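Local structure of uncharacterized protein (Methanosarcina mazei, 3R6A) at residues 97-105 with 113-121; 7-17 with 45-56. The protein is of unknown function but belongs to the glyoxalase/bleomycin resistance protein/dioxygenase superfamily, folding around a mixed beta-sheet and forming an assembly of two copies. One frame throughout, in Å; residues are numbered along the deposited sequence.

Contact 1: 97-105 with 113-121; sequences VPTGRNMTV and IEYVEHSKI
R101 and E117 face each other as a hydrogen-bonded pair near one end of an antiparallel hairpin, made of strands 100-106 and 112-118, the last two along the chain. Backbone bonds set the register: R101, M103 and V105 each exchange two of them with E117, Y115 and I113, and the E117 N to R101 O bond is 2.9 Å long. N102 and T104 sit opposite V116 and E114 in non-hydrogen-bonded pairs. Just before strand 100-106, T99 O accepts a bond at 2.9 Å from S119 N, just after strand 112-118, and a weak one from S119 OG.

Among the polar side chains, R101 NH1 reaches E117 OE1 in a long salt bridge of 3.6 Å, guanidinium and carboxylate planes 87° apart. R101 NH2 also forms a salt bridge with D77, and E117 OE1 takes a hydrogen bond from L76 N. A water at the imidazole edge, in its plane, lies 2.6 Å from H118 NE2 and also meets T99 OG1.

Apolar packing centres on Y115. Selenomethionine M103 has CG between its backbone N and carbonyl carbon (chi1 66°), and the extended chain beyond brings CE to 3.9 Å from Y115 CG. V105 CG2 lies 3.8 Å from Y115 CD2.

The face carrying R101, M103 and Y115 packs on L76 and L83 of helix 76-84; Y115 OH bonds to H107 NE2, F71 lies edge-to-face with its ring, and strands 89-97 and 69-73 flank the hairpin.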
loop_
_atom_site.group_PDB
_atom_site.type_symbol
_atom_site.label_atom_id
_atom_site.label_comp_id
_atom_site.label_asym_id
_atom_site.label_seq_id
_atom_site.Cartn_x
_atom_site.Cartn_y
_atom_site.Cartn_z
ATOM N N VAL B 97 -10.899 -13.856 13.114
ATOM C CA VAL B 97 -9.481 -13.837 13.447
ATOM C C VAL B 97 -9.372 -13.164 14.811
ATOM O O VAL B 97 -10.310 -12.504 15.258
ATOM C CB VAL B 97 -8.648 -13.063 12.387
ATOM C CG1 VAL B 97 -8.677 -13.814 11.060
ATOM C CG2 VAL B 97 -9.195 -11.656 12.203
ATOM N N PRO B 98 -8.233 -13.327 15.499
ATOM C CA PRO B 98 -8.070 -12.709 16.821
ATOM C C PRO B 98 -8.439 -11.231 16.907
ATOM O O PRO B 98 -8.984 -10.776 17.918
ATOM C CB PRO B 98 -6.599 -12.962 17.135
ATOM C CG PRO B 98 -6.365 -14.296 16.501
ATOM C CD PRO B 98 -7.048 -14.133 15.151
ATOM N N THR B 99 -8.149 -10.479 15.850
ATOM C CA THR B 99 -8.437 -9.052 15.840
ATOM C C THR B 99 -9.826 -8.688 15.313
ATOM O O THR B 99 -10.200 -7.523 15.316
ATOM C CB THR B 99 -7.385 -8.284 15.011
ATOM O OG1 THR B 99 -7.316 -8.839 13.690
ATOM C CG2 THR B 99 -6.015 -8.385 15.663
ATOM N N GLY B 100 -10.587 -9.683 14.867
ATOM C CA GLY B 100 -11.919 -9.411 14.351
ATOM C C GLY B 100 -12.313 -10.372 13.247
ATOM O O GLY B 100 -12.461 -11.564 13.484
ATOM N N ARG B 101 -12.483 -9.852 12.035
ATOM C CA ARG B 101 -12.855 -10.690 10.895
ATOM C C ARG B 101 -12.183 -10.165 9.637
ATOM O O ARG B 101 -12.030 -8.959 9.476
ATOM C CB ARG B 101 -14.368 -10.663 10.672
ATOM C CG ARG B 101 -15.205 -11.215 11.802
ATOM C CD ARG B 101 -16.654 -10.780 11.619
ATOM N NE ARG B 101 -17.241 -11.297 10.385
ATOM C CZ ARG B 101 -18.160 -10.654 9.669
ATOM N NH1 ARG B 101 -18.594 -9.464 10.058
ATOM N NH2 ARG B 101 -18.652 -11.204 8.571
ATOM N N ASN B 102 -11.784 -11.064 8.743
ATOM C CA ASN B 102 -11.156 -10.634 7.496
ATOM C C ASN B 102 -11.723 -11.431 6.333
ATOM O O ASN B 102 -12.412 -12.432 6.524
ATOM C CB ASN B 102 -9.641 -10.878 7.481
ATOM C CG ASN B 102 -8.937 -10.420 8.742
ATOM O OD1 ASN B 102 -9.302 -9.421 9.354
ATOM N ND2 ASN B 102 -7.888 -11.149 9.116
HETATM N N MSE B 103 -11.418 -10.959 5.129
HETATM C CA MSE B 103 -11.797 -11.633 3.892
HETATM C C MSE B 103 -10.854 -11.105 2.826
HETATM O O MSE B 103 -10.357 -9.979 2.922
HETATM C CB MSE B 103 -13.253 -11.361 3.500
HETATM C CG MSE B 103 -13.576 -9.930 3.129
HETATM SE SE MSE B 103 -15.420 -9.784 2.528
HETATM C CE MSE B 103 -15.429 -7.895 2.095
ATOM N N THR B 104 -10.576 -11.930 1.829
ATOM C CA THR B 104 -9.697 -11.526 0.741
ATOM C C THR B 104 -10.563 -11.513 -0.501
ATOM O O THR B 104 -11.351 -12.429 -0.730
ATOM C CB THR B 104 -8.514 -12.493 0.594
ATOM O OG1 THR B 104 -7.723 -12.442 1.791
ATOM C CG2 THR B 104 -7.636 -12.090 -0.590
ATOM N N VAL B 105 -10.417 -10.467 -1.299
ATOM C CA VAL B 105 -11.257 -10.295 -2.469
ATOM C C VAL B 105 -10.497 -10.001 -3.745
ATOM O O VAL B 105 -9.513 -9.272 -3.730
ATOM C CB VAL B 105 -12.233 -9.118 -2.229
ATOM C CG1 VAL B 105 -13.116 -8.891 -3.450
ATOM C CG2 VAL B 105 -13.071 -9.385 -0.988
ATOM N N ILE B 113 -7.380 -7.643 -2.724
ATOM C CA ILE B 113 -7.386 -6.808 -1.533
ATOM C C ILE B 113 -7.880 -7.547 -0.299
ATOM O O ILE B 113 -8.831 -8.332 -0.369
ATOM C CB ILE B 113 -8.305 -5.583 -1.744
ATOM C CG1 ILE B 113 -7.824 -4.765 -2.947
ATOM C CG2 ILE B 113 -8.365 -4.745 -0.459
ATOM C CD1 ILE B 113 -6.473 -4.092 -2.763
ATOM N N GLU B 114 -7.227 -7.300 0.831
ATOM C CA GLU B 114 -7.649 -7.912 2.081
ATOM C C GLU B 114 -8.499 -6.884 2.819
ATOM O O GLU B 114 -8.055 -5.758 3.052
ATOM C CB GLU B 114 -6.448 -8.290 2.951
ATOM C CG GLU B 114 -6.853 -8.771 4.332
ATOM C CD GLU B 114 -5.670 -8.980 5.249
ATOM O OE1 GLU B 114 -4.730 -8.156 5.200
ATOM O OE2 GLU B 114 -5.689 -9.960 6.027
ATOM N N TYR B 115 -9.730 -7.259 3.149
ATOM C CA TYR B 115 -10.632 -6.376 3.886
ATOM C C TYR B 115 -10.643 -6.852 5.334
ATOM O O TYR B 115 -10.868 -8.031 5.611
ATOM C CB TYR B 115 -12.046 -6.445 3.303
ATOM C CG TYR B 115 -12.185 -5.737 1.978
ATOM C CD1 TYR B 115 -12.771 -4.474 1.898
ATOM C CD2 TYR B 115 -11.729 -6.328 0.797
ATOM C CE1 TYR B 115 -12.908 -3.819 0.680
ATOM C CE2 TYR B 115 -11.858 -5.678 -0.427
ATOM C CZ TYR B 115 -12.454 -4.425 -0.478
ATOM O OH TYR B 115 -12.630 -3.792 -1.688
ATOM N N VAL B 116 -10.404 -5.932 6.261
ATOM C CA VAL B 116 -10.362 -6.293 7.670
ATOM C C VAL B 116 -11.311 -5.457 8.508
ATOM O O VAL B 116 -11.475 -4.262 8.274
ATOM C CB VAL B 116 -8.935 -6.118 8.228
ATOM C CG1 VAL B 116 -8.892 -6.530 9.693
ATOM C CG2 VAL B 116 -7.954 -6.939 7.407
ATOM N N GLU B 117 -11.930 -6.100 9.491
ATOM C CA GLU B 117 -12.844 -5.435 10.405
ATOM C C GLU B 117 -12.309 -5.730 11.800
ATOM O O GLU B 117 -12.154 -6.889 12.173
ATOM C CB GLU B 117 -14.253 -6.009 10.257
ATOM C CG GLU B 117 -15.308 -5.311 11.099
ATOM C CD GLU B 117 -16.654 -6.008 11.032
ATOM O OE1 GLU B 117 -17.229 -6.099 9.928
ATOM O OE2 GLU B 117 -17.135 -6.473 12.088
ATOM N N HIS B 118 -12.003 -4.686 12.560
ATOM C CA HIS B 118 -11.483 -4.860 13.909
ATOM C C HIS B 118 -12.614 -4.898 14.931
ATOM O O HIS B 118 -13.571 -4.127 14.844
ATOM C CB HIS B 118 -10.513 -3.722 14.248
ATOM C CG HIS B 118 -9.171 -3.852 13.594
ATOM N ND1 HIS B 118 -8.282 -2.803 13.512
ATOM C CD2 HIS B 118 -8.556 -4.915 13.023
ATOM C CE1 HIS B 118 -7.175 -3.213 12.917
ATOM N NE2 HIS B 118 -7.315 -4.489 12.611
ATOM N N SER B 119 -12.507 -5.808 15.891
ATOM C CA SER B 119 -13.517 -5.921 16.935
ATOM C C SER B 119 -13.225 -4.858 17.988
ATOM O O SER B 119 -12.366 -4.001 17.785
ATOM C CB SER B 119 -13.478 -7.317 17.560
ATOM O OG SER B 119 -12.192 -7.609 18.075
ATOM N N LYS B 120 -13.935 -4.912 19.110
ATOM C CA LYS B 120 -13.744 -3.934 20.179
ATOM C C LYS B 120 -12.289 -3.751 20.614
ATOM O O LYS B 120 -11.556 -2.952 20.029
ATOM C CB LYS B 120 -14.599 -4.312 21.392
ATOM C CG LYS B 120 -16.097 -4.220 21.141
ATOM C CD LYS B 120 -16.893 -4.585 22.384
ATOM C CE LYS B 120 -16.656 -6.034 22.788
ATOM N NZ LYS B 120 -17.413 -6.397 24.019
ATOM N N ILE B 121 -11.882 -4.497 21.637
ATOM C CA ILE B 121 -10.527 -4.428 22.192
ATOM C C ILE B 121 -10.188 -3.001 22.644
ATOM O O ILE B 121 -10.101 -2.075 21.836
ATOM C CB ILE B 121 -9.447 -4.961 21.176
ATOM C CG1 ILE B 121 -8.815 -3.817 20.374
ATOM C CG2 ILE B 121 -10.085 -5.953 20.215
ATOM C CD1 ILE B 121 -7.834 -4.264 19.312
HETATM O O HOH W 1 -5.871 -6.575 11.967
#

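Contact 2: 7-17 with 45-56; sequences QILSRLYVADL and LAQISTILLIAG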
loop_
_atom_site.group_PDB
_atom_site.type_symbol
_atom_site.label_atom_id
_atom_site.label_comp_id
_atom_site.label_asym_id
_atom_site.label_seq_id
_atom_site.Cartn_x
_atom_site.Cartn_y
_atom_site.Cartn_z
ATOM N N GLN B 7 -9.125 2.941 6.987
ATOM C CA GLN B 7 -7.717 3.121 6.646
ATOM C C GLN B 7 -7.353 2.226 5.483
ATOM O O GLN B 7 -7.921 1.146 5.322
ATOM C CB GLN B 7 -6.791 2.719 7.797
ATOM C CG GLN B 7 -6.733 3.631 8.994
ATOM C CD GLN B 7 -5.592 3.237 9.916
ATOM O OE1 GLN B 7 -5.486 2.080 10.333
ATOM N NE2 GLN B 7 -4.726 4.195 10.230
ATOM N N ILE B 8 -6.395 2.680 4.684
ATOM C CA ILE B 8 -5.890 1.886 3.574
ATOM C C ILE B 8 -4.450 1.624 3.986
ATOM O O ILE B 8 -3.651 2.554 4.113
ATOM C CB ILE B 8 -5.935 2.658 2.247
ATOM C CG1 ILE B 8 -7.395 2.943 1.882
ATOM C CG2 ILE B 8 -5.248 1.846 1.148
ATOM C CD1 ILE B 8 -7.584 3.685 0.560
ATOM N N LEU B 9 -4.131 0.358 4.223
ATOM C CA LEU B 9 -2.797 -0.012 4.671
ATOM C C LEU B 9 -1.927 -0.584 3.567
ATOM O O LEU B 9 -2.330 -1.516 2.862
ATOM C CB LEU B 9 -2.918 -1.022 5.818
ATOM C CG LEU B 9 -3.810 -0.552 6.969
ATOM C CD1 LEU B 9 -4.024 -1.690 7.957
ATOM C CD2 LEU B 9 -3.167 0.648 7.659
ATOM N N SER B 10 -0.733 -0.014 3.420
ATOM C CA SER B 10 0.226 -0.467 2.414
ATOM C C SER B 10 1.048 -1.593 3.030
ATOM O O SER B 10 1.452 -1.513 4.188
ATOM C CB SER B 10 1.136 0.684 1.997
ATOM O OG SER B 10 0.362 1.751 1.479
ATOM N N ARG B 11 1.315 -2.622 2.237
ATOM C CA ARG B 11 2.033 -3.795 2.711
ATOM C C ARG B 11 3.485 -3.893 2.273
ATOM O O ARG B 11 3.799 -3.726 1.098
ATOM C CB ARG B 11 1.292 -5.048 2.243
ATOM C CG ARG B 11 -0.151 -5.138 2.727
ATOM C CD ARG B 11 -0.989 -6.005 1.789
ATOM N NE ARG B 11 -0.612 -7.423 1.802
ATOM C CZ ARG B 11 -1.100 -8.322 2.652
ATOM N NH1 ARG B 11 -1.986 -7.962 3.572
ATOM N NH2 ARG B 11 -0.724 -9.595 2.567
ATOM N N LEU B 12 4.363 -4.163 3.234
ATOM C CA LEU B 12 5.781 -4.341 2.959
ATOM C C LEU B 12 6.135 -5.719 3.513
ATOM O O LEU B 12 5.612 -6.138 4.550
ATOM C CB LEU B 12 6.628 -3.257 3.638
ATOM C CG LEU B 12 6.426 -1.816 3.163
ATOM C CD1 LEU B 12 7.469 -0.914 3.811
ATOM C CD2 LEU B 12 6.544 -1.741 1.645
ATOM N N TYR B 13 7.021 -6.414 2.809
ATOM C CA TYR B 13 7.436 -7.761 3.179
ATOM C C TYR B 13 8.918 -7.786 3.500
ATOM O O TYR B 13 9.747 -7.406 2.676
ATOM C CB TYR B 13 7.127 -8.701 2.019
ATOM C CG TYR B 13 5.731 -8.501 1.491
ATOM C CD1 TYR B 13 4.657 -9.220 2.011
ATOM C CD2 TYR B 13 5.471 -7.543 0.507
ATOM C CE1 TYR B 13 3.355 -8.989 1.567
ATOM C CE2 TYR B 13 4.177 -7.306 0.060
ATOM C CZ TYR B 13 3.125 -8.031 0.594
ATOM O OH TYR B 13 1.845 -7.796 0.154
ATOM N N VAL B 14 9.240 -8.247 4.705
ATOM C CA VAL B 14 10.621 -8.296 5.159
ATOM C C VAL B 14 10.956 -9.637 5.805
ATOM O O VAL B 14 10.065 -10.403 6.171
ATOM C CB VAL B 14 10.892 -7.160 6.172
ATOM C CG1 VAL B 14 10.612 -5.808 5.516
ATOM C CG2 VAL B 14 10.021 -7.345 7.413
ATOM N N ALA B 15 12.248 -9.909 5.948
ATOM C CA ALA B 15 12.700 -11.159 6.541
ATOM C C ALA B 15 12.516 -11.160 8.055
ATOM O O ALA B 15 12.098 -12.162 8.638
ATOM C CB ALA B 15 14.165 -11.392 6.194
ATOM N N ASP B 16 12.822 -10.035 8.692
ATOM C CA ASP B 16 12.698 -9.936 10.144
ATOM C C ASP B 16 12.193 -8.569 10.578
ATOM O O ASP B 16 12.681 -7.543 10.109
ATOM C CB ASP B 16 14.054 -10.214 10.796
ATOM C CG ASP B 16 14.577 -11.603 10.479
ATOM O OD1 ASP B 16 13.969 -12.591 10.949
ATOM O OD2 ASP B 16 15.589 -11.709 9.753
ATOM N N LEU B 17 11.223 -8.560 11.489
ATOM C CA LEU B 17 10.647 -7.311 11.972
ATOM C C LEU B 17 11.586 -6.381 12.730
ATOM O O LEU B 17 11.610 -5.181 12.465
ATOM C CB LEU B 17 9.433 -7.585 12.865
ATOM C CG LEU B 17 8.115 -7.988 12.205
ATOM C CD1 LEU B 17 7.041 -8.151 13.273
ATOM C CD2 LEU B 17 7.702 -6.928 11.194
ATOM N N LEU B 45 3.227 -10.000 12.078
ATOM C CA LEU B 45 2.593 -8.798 11.549
ATOM C C LEU B 45 2.736 -7.594 12.476
ATOM O O LEU B 45 2.453 -7.685 13.668
ATOM C CB LEU B 45 1.105 -9.065 11.317
ATOM C CG LEU B 45 0.296 -7.936 10.677
ATOM C CD1 LEU B 45 0.760 -7.746 9.239
ATOM C CD2 LEU B 45 -1.186 -8.268 10.714
ATOM N N ALA B 46 3.168 -6.469 11.917
ATOM C CA ALA B 46 3.306 -5.237 12.689
ATOM C C ALA B 46 2.730 -4.080 11.882
ATOM O O ALA B 46 2.679 -4.136 10.653
ATOM C CB ALA B 46 4.774 -4.965 12.996
ATOM N N GLN B 47 2.272 -3.039 12.568
ATOM C CA GLN B 47 1.763 -1.870 11.861
ATOM C C GLN B 47 2.430 -0.628 12.411
ATOM O O GLN B 47 2.480 -0.430 13.624
ATOM C CB GLN B 47 0.246 -1.716 12.009
ATOM C CG GLN B 47 -0.299 -0.540 11.174
ATOM C CD GLN B 47 -1.788 -0.307 11.352
ATOM O OE1 GLN B 47 -2.549 -1.243 11.575
ATOM N NE2 GLN B 47 -2.211 0.951 11.236
ATOM N N ILE B 48 2.964 0.196 11.518
ATOM C CA ILE B 48 3.590 1.451 11.911
ATOM C C ILE B 48 3.000 2.476 10.948
ATOM O O ILE B 48 3.078 2.302 9.728
ATOM C CB ILE B 48 5.127 1.366 11.803
ATOM C CG1 ILE B 48 5.744 2.704 12.216
ATOM C CG2 ILE B 48 5.536 0.952 10.405
ATOM C CD1 ILE B 48 7.210 2.610 12.558
ATOM N N SER B 49 2.393 3.531 11.491
ATOM C CA SER B 49 1.711 4.521 10.657
ATOM C C SER B 49 0.690 3.682 9.866
ATOM O O SER B 49 0.026 2.826 10.459
ATOM C CB SER B 49 2.689 5.224 9.711
ATOM O OG SER B 49 2.025 6.233 8.964
ATOM N N THR B 50 0.568 3.906 8.557
ATOM C CA THR B 50 -0.372 3.131 7.734
ATOM C C THR B 50 0.324 2.034 6.937
ATOM O O THR B 50 -0.156 1.600 5.888
ATOM C CB THR B 50 -1.180 4.031 6.756
ATOM O OG1 THR B 50 -0.293 4.743 5.886
ATOM C CG2 THR B 50 -2.018 5.026 7.539
ATOM N N ILE B 51 1.461 1.584 7.451
ATOM C CA ILE B 51 2.216 0.522 6.809
ATOM C C ILE B 51 2.079 -0.772 7.600
ATOM O O ILE B 51 2.218 -0.774 8.815
ATOM C CB ILE B 51 3.713 0.862 6.743
ATOM C CG1 ILE B 51 3.934 2.060 5.820
ATOM C CG2 ILE B 51 4.501 -0.342 6.240
ATOM C CD1 ILE B 51 5.364 2.509 5.763
ATOM N N LEU B 52 1.801 -1.867 6.900
ATOM C CA LEU B 52 1.702 -3.169 7.534
ATOM C C LEU B 52 2.980 -3.894 7.161
ATOM O O LEU B 52 3.246 -4.113 5.976
ATOM C CB LEU B 52 0.504 -3.970 7.001
ATOM C CG LEU B 52 -0.902 -3.645 7.506
ATOM C CD1 LEU B 52 -1.916 -4.535 6.789
ATOM C CD2 LEU B 52 -0.974 -3.876 9.010
ATOM N N LEU B 53 3.785 -4.234 8.165
ATOM C CA LEU B 53 5.028 -4.959 7.942
ATOM C C LEU B 53 4.766 -6.441 8.185
ATOM O O LEU B 53 4.364 -6.838 9.283
ATOM C CB LEU B 53 6.120 -4.470 8.898
ATOM C CG LEU B 53 6.720 -3.090 8.657
ATOM C CD1 LEU B 53 7.686 -2.753 9.794
ATOM C CD2 LEU B 53 7.452 -3.068 7.314
ATOM N N ILE B 54 4.983 -7.250 7.151
ATOM C CA ILE B 54 4.777 -8.692 7.228
ATOM C C ILE B 54 6.156 -9.339 7.130
ATOM O O ILE B 54 6.847 -9.173 6.126
ATOM C CB ILE B 54 3.887 -9.160 6.060
ATOM C CG1 ILE B 54 2.578 -8.365 6.078
ATOM C CG2 ILE B 54 3.618 -10.657 6.167
ATOM C CD1 ILE B 54 1.692 -8.610 4.885
ATOM N N ALA B 55 6.556 -10.064 8.176
ATOM C CA ALA B 55 7.874 -10.688 8.210
ATOM C C ALA B 55 7.844 -12.208 8.226
ATOM O O ALA B 55 6.976 -12.821 8.842
ATOM C CB ALA B 55 8.653 -10.178 9.424
ATOM N N GLY B 56 8.814 -12.805 7.542
ATOM C CA GLY B 56 8.907 -14.252 7.478
ATOM C C GLY B 56 9.859 -14.670 6.373
ATOM O O GLY B 56 10.401 -13.823 5.662
HETATM O O HOH W 2 -0.984 3.394 3.492
#
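T50 OG1 and S10 OG meet across the contact through one water, 2.8 Å from the threonine hydroxyl and 2.9 Å from the serine. The same water donates to I8 O, so three groups from two chain segments contact it where strand 51-55 starts. S10 OG also bonds to S10 OG of the second subunit.

From that point the strands run parallel, and their bonds alternate as parallel pairing requires. S10, L12 and V14 each use both N and O, toward T50 and L52, L52 and I54, and I54 and G56 in turn. The L52 N to S10 O bond is 2.8 Å long and almost straight, at 175°.

Side chains of the paired strands divide between two faces. R11, Y13, L52 and I54 share one, and there I54 fits between R11 and Y13. Its CD1 lies over one face of the R11 guanidinium, 3.5 Å from NH2, and touches Y13 CE1 at 3.7 Å. R11 is bent at chi3 (67°), and its NE donates to Y13 OH at 3.0 Å, with the hydroxyl near the guanidinium plane. NH2 donates to F64 O, while NH1 pairs with E114 and T70 OG1, giving polar partners to all three nitrogens of this buried group. L9 CD1 packs on L52 CG at 3.7 Å. The other face carries S10, L12, V14, I51, L53 and A55, and on it L12 meets I51 and L53. L17, at the start of the helix, brings CG to 3.6 Å from A55 CB, and its methyl groups reach A46 and L53.

Helix 17-27 covers this second face through L21 and Y24, strand 69-73 borders strand 5-14 on its far side, and L12 and V14 also pack on the second subunit.

Both contacts pair strands of one mixed sheet, on opposite sides of the chain's centre, yet they differ in topology. Contact 1 is a local antiparallel hairpin, partly buried, where charged and water-linked groups accompany an aromatic cluster. Contact 2 joins parallel strands separated by a helix and further strands, and is buried and largely aliphatic, with one enclosed guanidinium. Strand 69-73 lies between strands 5-14 and 112-118, and across it R11 of contact 2 forms a salt bridge with E114 of contact 1. Each contact also touches the second subunit, contact 2 with far more residues. Charged groups occur in both, on partly exposed residues in contact 1 and within the buried core of contact 2.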